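Side-chain contacts in ferric vibriobactin ABC transporter, periplasmic ferric vibriobactin-binding protein (Vibrio cholerae, PDB 3R5T), which binds ferric vibriobactin in the periplasm of Vibrio cholerae and probably hands it to an ABC transporter for iron uptake: residues 177-182 against 220-225; 148-153 against 278-283; 228-233 against 241-246. One frame throughout, in Å; residues are numbered along the deposited sequence.

Contact 1: 177-182 against 220-225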
# COMPACT_ATOMS: atom_id res chain seq x y z
N ASN A 177 -1.97 11.45 -14.73
CA ASN A 177 -1.98 11.52 -13.28
C ASN A 177 -2.89 10.41 -12.76
O ASN A 177 -3.45 9.63 -13.54
CB ASN A 177 -2.51 12.88 -12.81
CG ASN A 177 -1.48 14.02 -12.99
OD1 ASN A 177 -1.03 14.61 -12.00
ND2 ASN A 177 -1.09 14.32 -14.25
N ALA A 178 -3.11 10.33 -11.45
CA ALA A 178 -3.96 9.25 -10.96
C ALA A 178 -4.73 9.62 -9.71
O ALA A 178 -4.30 10.48 -8.93
CB ALA A 178 -3.15 7.97 -10.73
N VAL A 179 -5.89 8.97 -9.53
CA VAL A 179 -6.76 9.27 -8.40
C VAL A 179 -7.22 7.97 -7.73
O VAL A 179 -7.68 7.04 -8.40
CB VAL A 179 -7.99 10.08 -8.87
CG1 VAL A 179 -8.90 10.40 -7.69
CG2 VAL A 179 -7.57 11.37 -9.60
N ALA A 180 -7.14 7.92 -6.41
CA ALA A 180 -7.48 6.69 -5.69
C ALA A 180 -8.93 6.24 -5.86
O ALA A 180 -9.86 7.06 -5.85
CB ALA A 180 -7.15 6.79 -4.17
N LYS A 181 -9.11 4.93 -5.99
CA LYS A 181 -10.42 4.31 -6.14
C LYS A 181 -10.87 3.72 -4.81
O LYS A 181 -10.06 3.50 -3.91
CB LYS A 181 -10.38 3.24 -7.24
CG LYS A 181 -10.15 3.83 -8.63
CD LYS A 181 -9.89 2.76 -9.68
CE LYS A 181 -10.98 1.71 -9.69
NZ LYS A 181 -10.88 0.87 -10.90
N ALA A 182 -12.18 3.48 -4.69
CA ALA A 182 -12.79 3.06 -3.42
C ALA A 182 -12.17 1.83 -2.78
O ALA A 182 -12.08 1.76 -1.56
CB ALA A 182 -14.29 2.85 -3.62
N GLU A 220 -6.04 16.76 -17.57
CA GLU A 220 -7.18 17.67 -17.58
C GLU A 220 -8.31 17.25 -16.64
O GLU A 220 -9.05 18.09 -16.13
CB GLU A 220 -7.76 17.85 -19.00
CG GLU A 220 -6.89 18.67 -19.93
CD GLU A 220 -5.58 18.00 -20.22
OE1 GLU A 220 -5.58 16.75 -20.35
OE2 GLU A 220 -4.55 18.71 -20.30
N HIS A 221 -8.48 15.94 -16.44
CA HIS A 221 -9.56 15.47 -15.57
C HIS A 221 -9.40 15.92 -14.11
O HIS A 221 -10.38 15.93 -13.36
CB HIS A 221 -9.72 13.95 -15.64
CG HIS A 221 -10.27 13.45 -16.94
ND1 HIS A 221 -11.53 13.79 -17.40
CD2 HIS A 221 -9.75 12.62 -17.87
CE1 HIS A 221 -11.75 13.20 -18.56
NE2 HIS A 221 -10.68 12.48 -18.87
N LEU A 222 -8.17 16.23 -13.70
CA LEU A 222 -7.95 16.74 -12.35
C LEU A 222 -8.80 17.98 -12.07
O LEU A 222 -9.24 18.19 -10.93
CB LEU A 222 -6.47 17.08 -12.10
CG LEU A 222 -5.47 15.92 -11.96
CD1 LEU A 222 -4.08 16.50 -11.79
CD2 LEU A 222 -5.83 15.00 -10.78
N THR A 223 -9.05 18.78 -13.10
CA THR A 223 -9.86 19.98 -12.91
C THR A 223 -11.30 19.67 -12.56
O THR A 223 -12.02 20.55 -12.11
CB THR A 223 -9.88 20.89 -14.16
OG1 THR A 223 -10.57 20.22 -15.23
CG2 THR A 223 -8.47 21.27 -14.60
N GLN A 224 -11.72 18.42 -12.76
CA GLN A 224 -13.12 18.03 -12.55
C GLN A 224 -13.38 17.45 -11.17
O GLN A 224 -14.53 17.15 -10.83
CB GLN A 224 -13.55 17.05 -13.64
CG GLN A 224 -13.46 17.65 -15.04
CD GLN A 224 -13.77 16.65 -16.15
OE1 GLN A 224 -13.04 15.69 -16.35
NE2 GLN A 224 -14.85 16.90 -16.88
N LEU A 225 -12.33 17.32 -10.36
CA LEU A 225 -12.50 16.79 -9.00
C LEU A 225 -13.33 17.74 -8.14
O LEU A 225 -13.15 18.96 -8.18
CB LEU A 225 -11.13 16.50 -8.36
CG LEU A 225 -10.35 15.38 -9.04
CD1 LEU A 225 -8.90 15.34 -8.55
CD2 LEU A 225 -11.02 14.04 -8.79

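Contact 2: 148-153 against 278-283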
# COMPACT_ATOMS: atom_id res chain seq x y z
N GLU A 148 -7.24 -1.67 14.42
CA GLU A 148 -8.62 -1.23 14.30
C GLU A 148 -9.13 -0.59 15.60
O GLU A 148 -9.91 0.36 15.56
CB GLU A 148 -9.52 -2.37 13.81
CG GLU A 148 -9.89 -2.23 12.31
CD GLU A 148 -8.97 -2.96 11.32
OE1 GLU A 148 -7.70 -2.87 11.39
OE2 GLU A 148 -9.54 -3.60 10.40
N GLN A 149 -8.67 -1.08 16.74
CA GLN A 149 -8.97 -0.44 18.01
C GLN A 149 -8.43 0.99 18.02
O GLN A 149 -9.07 1.92 18.52
CB GLN A 149 -8.36 -1.23 19.18
CG GLN A 149 -9.20 -2.39 19.68
CD GLN A 149 -8.79 -2.85 21.07
OE1 GLN A 149 -7.67 -2.58 21.51
NE2 GLN A 149 -9.69 -3.55 21.77
N TRP A 150 -7.24 1.16 17.46
CA TRP A 150 -6.63 2.48 17.38
C TRP A 150 -7.38 3.40 16.43
O TRP A 150 -7.63 4.56 16.77
CB TRP A 150 -5.18 2.33 16.92
CG TRP A 150 -4.40 3.62 16.90
CD1 TRP A 150 -4.30 4.54 17.90
CD2 TRP A 150 -3.60 4.11 15.82
NE1 TRP A 150 -3.49 5.58 17.50
CE2 TRP A 150 -3.04 5.34 16.23
CE3 TRP A 150 -3.30 3.62 14.55
CZ2 TRP A 150 -2.20 6.09 15.41
CZ3 TRP A 150 -2.46 4.37 13.72
CH2 TRP A 150 -1.93 5.59 14.16
N THR A 151 -7.75 2.91 15.26
CA THR A 151 -8.43 3.78 14.30
C THR A 151 -9.78 4.22 14.82
O THR A 151 -10.23 5.32 14.51
CB THR A 151 -8.55 3.17 12.87
OG1 THR A 151 -9.23 1.91 12.92
CG2 THR A 151 -7.18 3.00 12.24
N LYS A 152 -10.41 3.37 15.62
CA LYS A 152 -11.65 3.72 16.30
C LYS A 152 -11.43 4.93 17.19
O LYS A 152 -12.19 5.90 17.14
CB LYS A 152 -12.11 2.54 17.16
CG LYS A 152 -12.86 1.48 16.40
CD LYS A 152 -14.33 1.48 16.81
CE LYS A 152 -15.09 0.40 16.07
NZ LYS A 152 -15.08 0.63 14.61
N GLN A 153 -10.38 4.87 18.00
CA GLN A 153 -10.07 5.97 18.91
C GLN A 153 -9.77 7.24 18.13
O GLN A 153 -10.23 8.33 18.48
CB GLN A 153 -8.86 5.62 19.77
CG GLN A 153 -9.08 4.60 20.86
CD GLN A 153 -7.79 4.32 21.59
OE1 GLN A 153 -7.68 4.60 22.79
NE2 GLN A 153 -6.79 3.81 20.88
N ILE A 278 0.64 7.87 8.35
CA ILE A 278 -0.47 8.63 7.80
C ILE A 278 -1.51 9.03 8.85
O ILE A 278 -1.92 10.19 8.91
CB ILE A 278 -1.16 7.86 6.65
CG1 ILE A 278 -0.18 7.69 5.49
CG2 ILE A 278 -2.42 8.58 6.20
CD1 ILE A 278 -0.59 6.65 4.43
N ILE A 279 -1.93 8.09 9.68
CA ILE A 279 -2.87 8.39 10.75
C ILE A 279 -2.26 9.38 11.73
O ILE A 279 -2.95 10.31 12.17
CB ILE A 279 -3.32 7.09 11.46
CG1 ILE A 279 -4.02 6.17 10.45
CG2 ILE A 279 -4.24 7.39 12.63
CD1 ILE A 279 -5.02 6.87 9.55
N ASN A 280 -0.98 9.21 12.06
CA ASN A 280 -0.30 10.18 12.93
C ASN A 280 -0.40 11.58 12.34
O ASN A 280 -0.63 12.54 13.07
CB ASN A 280 1.17 9.81 13.15
CG ASN A 280 1.36 8.67 14.15
OD1 ASN A 280 0.43 8.26 14.85
ND2 ASN A 280 2.59 8.15 14.21
N SER A 281 -0.23 11.70 11.03
CA SER A 281 -0.27 13.02 10.39
C SER A 281 -1.67 13.62 10.49
O SER A 281 -1.83 14.83 10.64
CB SER A 281 0.20 12.96 8.92
OG SER A 281 -0.81 12.48 8.04
N LEU A 282 -2.69 12.77 10.44
CA LEU A 282 -4.06 13.24 10.54
C LEU A 282 -4.36 13.73 11.96
O LEU A 282 -5.04 14.75 12.13
CB LEU A 282 -5.04 12.14 10.12
CG LEU A 282 -4.92 11.70 8.65
CD1 LEU A 282 -5.99 10.68 8.39
CD2 LEU A 282 -5.04 12.88 7.69
N LEU A 283 -3.84 13.02 12.96
CA LEU A 283 -3.98 13.43 14.35
C LEU A 283 -3.35 14.80 14.58
O LEU A 283 -3.95 15.68 15.22
CB LEU A 283 -3.34 12.41 15.29
CG LEU A 283 -4.14 11.15 15.59
CD1 LEU A 283 -3.26 10.07 16.23
CD2 LEU A 283 -5.33 11.48 16.48

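Contact 3: 228-233 against 241-246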
# COMPACT_ATOMS: atom_id res chain seq x y z
N GLU A 228 -13.76 18.80 -1.36
CA GLU A 228 -13.33 19.99 -0.65
C GLU A 228 -11.93 19.84 -0.08
O GLU A 228 -11.33 20.83 0.34
CB GLU A 228 -14.32 20.30 0.48
CG GLU A 228 -15.73 20.61 -0.00
CD GLU A 228 -16.70 19.42 0.05
OE1 GLU A 228 -16.29 18.25 -0.13
OE2 GLU A 228 -17.90 19.69 0.25
N THR A 229 -11.43 18.61 -0.05
CA THR A 229 -10.12 18.31 0.50
C THR A 229 -9.38 17.37 -0.44
O THR A 229 -9.99 16.48 -1.03
CB THR A 229 -10.24 17.68 1.91
OG1 THR A 229 -10.82 18.64 2.80
CG2 THR A 229 -8.87 17.26 2.44
N THR A 230 -8.09 17.60 -0.61
CA THR A 230 -7.25 16.72 -1.43
C THR A 230 -6.04 16.26 -0.63
O THR A 230 -5.36 17.07 -0.02
CB THR A 230 -6.74 17.44 -2.70
OG1 THR A 230 -7.83 17.68 -3.59
CG2 THR A 230 -5.67 16.57 -3.43
N PHE A 231 -5.79 14.95 -0.65
CA PHE A 231 -4.59 14.40 -0.06
C PHE A 231 -3.68 13.91 -1.19
O PHE A 231 -4.14 13.20 -2.10
CB PHE A 231 -4.94 13.24 0.87
CG PHE A 231 -5.67 13.65 2.11
CD1 PHE A 231 -4.98 14.18 3.18
CD2 PHE A 231 -7.06 13.51 2.22
CE1 PHE A 231 -5.64 14.58 4.33
CE2 PHE A 231 -7.73 13.89 3.37
CZ PHE A 231 -7.02 14.43 4.43
N LEU A 232 -2.40 14.25 -1.12
CA LEU A 232 -1.44 13.85 -2.15
C LEU A 232 -0.52 12.73 -1.67
O LEU A 232 0.19 12.87 -0.67
CB LEU A 232 -0.62 15.07 -2.58
CG LEU A 232 -1.50 16.09 -3.33
CD1 LEU A 232 -0.93 17.49 -3.22
CD2 LEU A 232 -1.66 15.70 -4.80
N ILE A 233 -0.50 11.62 -2.40
CA ILE A 233 0.41 10.56 -1.99
C ILE A 233 1.86 10.91 -2.26
O ILE A 233 2.14 11.71 -3.16
CB ILE A 233 0.04 9.18 -2.61
CG1 ILE A 233 0.28 9.14 -4.13
CG2 ILE A 233 -1.38 8.80 -2.22
CD1 ILE A 233 0.23 7.71 -4.67
N GLN A 241 2.51 21.92 -2.07
CA GLN A 241 2.36 23.31 -2.51
C GLN A 241 2.35 23.42 -4.04
O GLN A 241 1.73 24.31 -4.60
CB GLN A 241 3.46 24.20 -1.93
CG GLN A 241 3.39 24.36 -0.42
CD GLN A 241 2.00 24.74 0.05
OE1 GLN A 241 1.42 25.73 -0.40
NE2 GLN A 241 1.45 23.96 0.98
N ALA A 242 3.03 22.50 -4.71
CA ALA A 242 3.11 22.55 -6.17
C ALA A 242 1.72 22.31 -6.78
O ALA A 242 1.34 22.97 -7.75
CB ALA A 242 4.11 21.54 -6.69
N PHE A 243 0.97 21.38 -6.19
CA PHE A 243 -0.41 21.12 -6.58
C PHE A 243 -1.26 22.37 -6.36
O PHE A 243 -1.97 22.82 -7.27
CB PHE A 243 -0.98 19.95 -5.77
CG PHE A 243 -2.35 19.52 -6.19
CD1 PHE A 243 -3.49 20.01 -5.55
CD2 PHE A 243 -2.50 18.56 -7.19
CE1 PHE A 243 -4.74 19.59 -5.93
CE2 PHE A 243 -3.76 18.13 -7.56
CZ PHE A 243 -4.89 18.64 -6.92
N LEU A 244 -1.17 22.94 -5.16
CA LEU A 244 -1.94 24.12 -4.79
C LEU A 244 -1.72 25.30 -5.73
O LEU A 244 -2.64 26.09 -5.98
CB LEU A 244 -1.56 24.56 -3.38
CG LEU A 244 -2.30 23.97 -2.20
CD1 LEU A 244 -1.34 23.83 -1.02
CD2 LEU A 244 -3.52 24.85 -1.84
N HIS A 245 -0.51 25.43 -6.25
CA HIS A 245 -0.15 26.57 -7.08
C HIS A 245 -0.18 26.27 -8.57
O HIS A 245 0.19 27.12 -9.38
CB HIS A 245 1.21 27.15 -6.67
CG HIS A 245 1.18 27.84 -5.34
ND1 HIS A 245 1.58 27.23 -4.17
CD2 HIS A 245 0.78 29.09 -5.00
CE1 HIS A 245 1.43 28.07 -3.17
NE2 HIS A 245 0.95 29.20 -3.64
N ASP A 246 -0.63 25.08 -8.95
CA ASP A 246 -0.76 24.75 -10.36
C ASP A 246 -1.89 25.61 -10.93
O ASP A 246 -3.04 25.44 -10.55
CB ASP A 246 -1.11 23.26 -10.51
CG ASP A 246 -1.28 22.84 -11.95
OD1 ASP A 246 -1.50 23.70 -12.82
OD2 ASP A 246 -1.21 21.62 -12.22

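Contact 1: 177-182 against 220-225
Leu222 reaches from the loop between strands 214-217 and 229-233 onto strand 177-180, where Asn177 and Val179 receive it. Its CB starts the chain toward the strand, and CG, anti to the carbonyl carbon (chi1 -72°), splits it into two methyls with separate tasks. Leu222 CD1 goes to the amide of Asn177, 3.6 Å from Asn177 OD1 and 3.8 Å from Asn177 CG, the two side chains crossing at about a right angle. Leu222 CD2 turns to Val179 and lies 4.2 Å from Val179 CG2, here with the side chains running past each other in opposite directions. Leu225 CD1 comes to the same methyl, 4.3 Å from Val179 CG2, so Val179 is met by both leucines. The polar atoms of Asn177 are satisfied outside the contact: OD1 accepts from His171 N and ND2 donates to Gly172 O, which fixes the rotation of the amide. Leu222 and Leu225 also rest on Val168 of the neighbouring strand 165-169. This is the apolar covering of one face of a mixed sheet in the C-terminal lobe of a siderophore-binding protein of the solute-binding protein 8 family, with the side chain of Asn177 about 7 Å from the bound vibriobactin.

Contact 2: 148-153 against 278-283
Helices 148-153 and 278-283 run nearly parallel, their axes 17° apart and 11.7 Å distant at closest approach, and Trp150 spans the wide gap toward Ile279. The first segment belongs to helix 137-155, the long interlobe helix that is a hallmark of siderophore-binding proteins of this class; the second belongs to helix 272-286. With CG anti to the backbone N (chi1 -176°), the indole stretches across and lays one face of its six-membered ring over Ile279. The methyl CG2 of Ile279 makes the CH-pi contact, 3.8 Å from the centroid of that Trp150 ring and 30° off the normal. The approach is tightest at Trp150 CH2, 3.3 Å from Ile279 CG2 and 3.4 Å from Ile279 CB, while CD1 of the isoleucine turns off. Asn280 approaches differently, setting OD1 at the ring edge near its plane, with the amide turned nearly at right angles to the indole. That oxygen accepts from Met296 N, and the indole NE1 donates to Leu294 O, so the C-terminal tail binds both side chains. Leu283 comes in obliquely from the next turn, its CD1 4.2 Å from Trp150 CZ2. Asn280 OD1 stands 3.5 Å from that same CZ2 carbon.

Contact 3: 228-233 against 241-246
Phe243 gives up the most surface here, pushing its ring from helix 237-244 down onto strand 229-233, with Leu232 and then Thr230 beneath it. The chi1 bond of Phe243 is extended (-174°), which throws the ring out from the helix to the strand. Leu232 meets the root of this side chain with one methyl and the ring with the other. Leu232 CD1 comes 3.5 Å from Phe243 CB, a close hydrocarbon contact, while Leu232 CD2 lies 3.8 Å from the ring atom Phe243 CD2. The latter is also an off-centre CH-pi contact, 4.3 Å from Leu232 CD2 to the centroid of the Phe243 ring and 29° from the normal. The pair joins strand 229-233 of the mixed sheet in the C-terminal lobe to helix 237-244, which follows it and covers one face, the first half of a beta-alpha-beta crossover to the adjacent parallel strand 260-264. Val260, on that strand, touches both Leu232 and Phe243, and Tyr170 meets the phenyl ring edge-to-face. Thr230, two residues back along the strand, touches the ring further out, at CE1 and CZ: Thr230 CG2 is 4.0 Å from Phe243 CE1, and the two side chains cross at about a right angle. The threonine uses its branches separately, for CG2 turns to the phenyl group while OG1 is hydrogen-bonded to Asn166 OD1 and Ser254 OG.

How the contacts relate
In all three contacts every touching residue is buried, so none is a surface contact, and none carries a hydrogen bond across its segments. Contacts 1 and 3 serve the same mixed sheet, in series along the chain with centres 12 Å apart: contact 1 puts a loop on strand 177-180, contact 3 a helix on strand 229-233, and Val168 of strand 165-169 touches leucines from both. Contact 2 joins two helices, one of them from near the chain's C-terminal end, and closes a loop that encloses the other two. It meets contact 3 through Leu282 CD2 and Phe231 CE1, 3.8 Å apart. Aliphatic methyls dominate contact 1, whereas aromatic rings take CH-pi contacts in contacts 2 and 3.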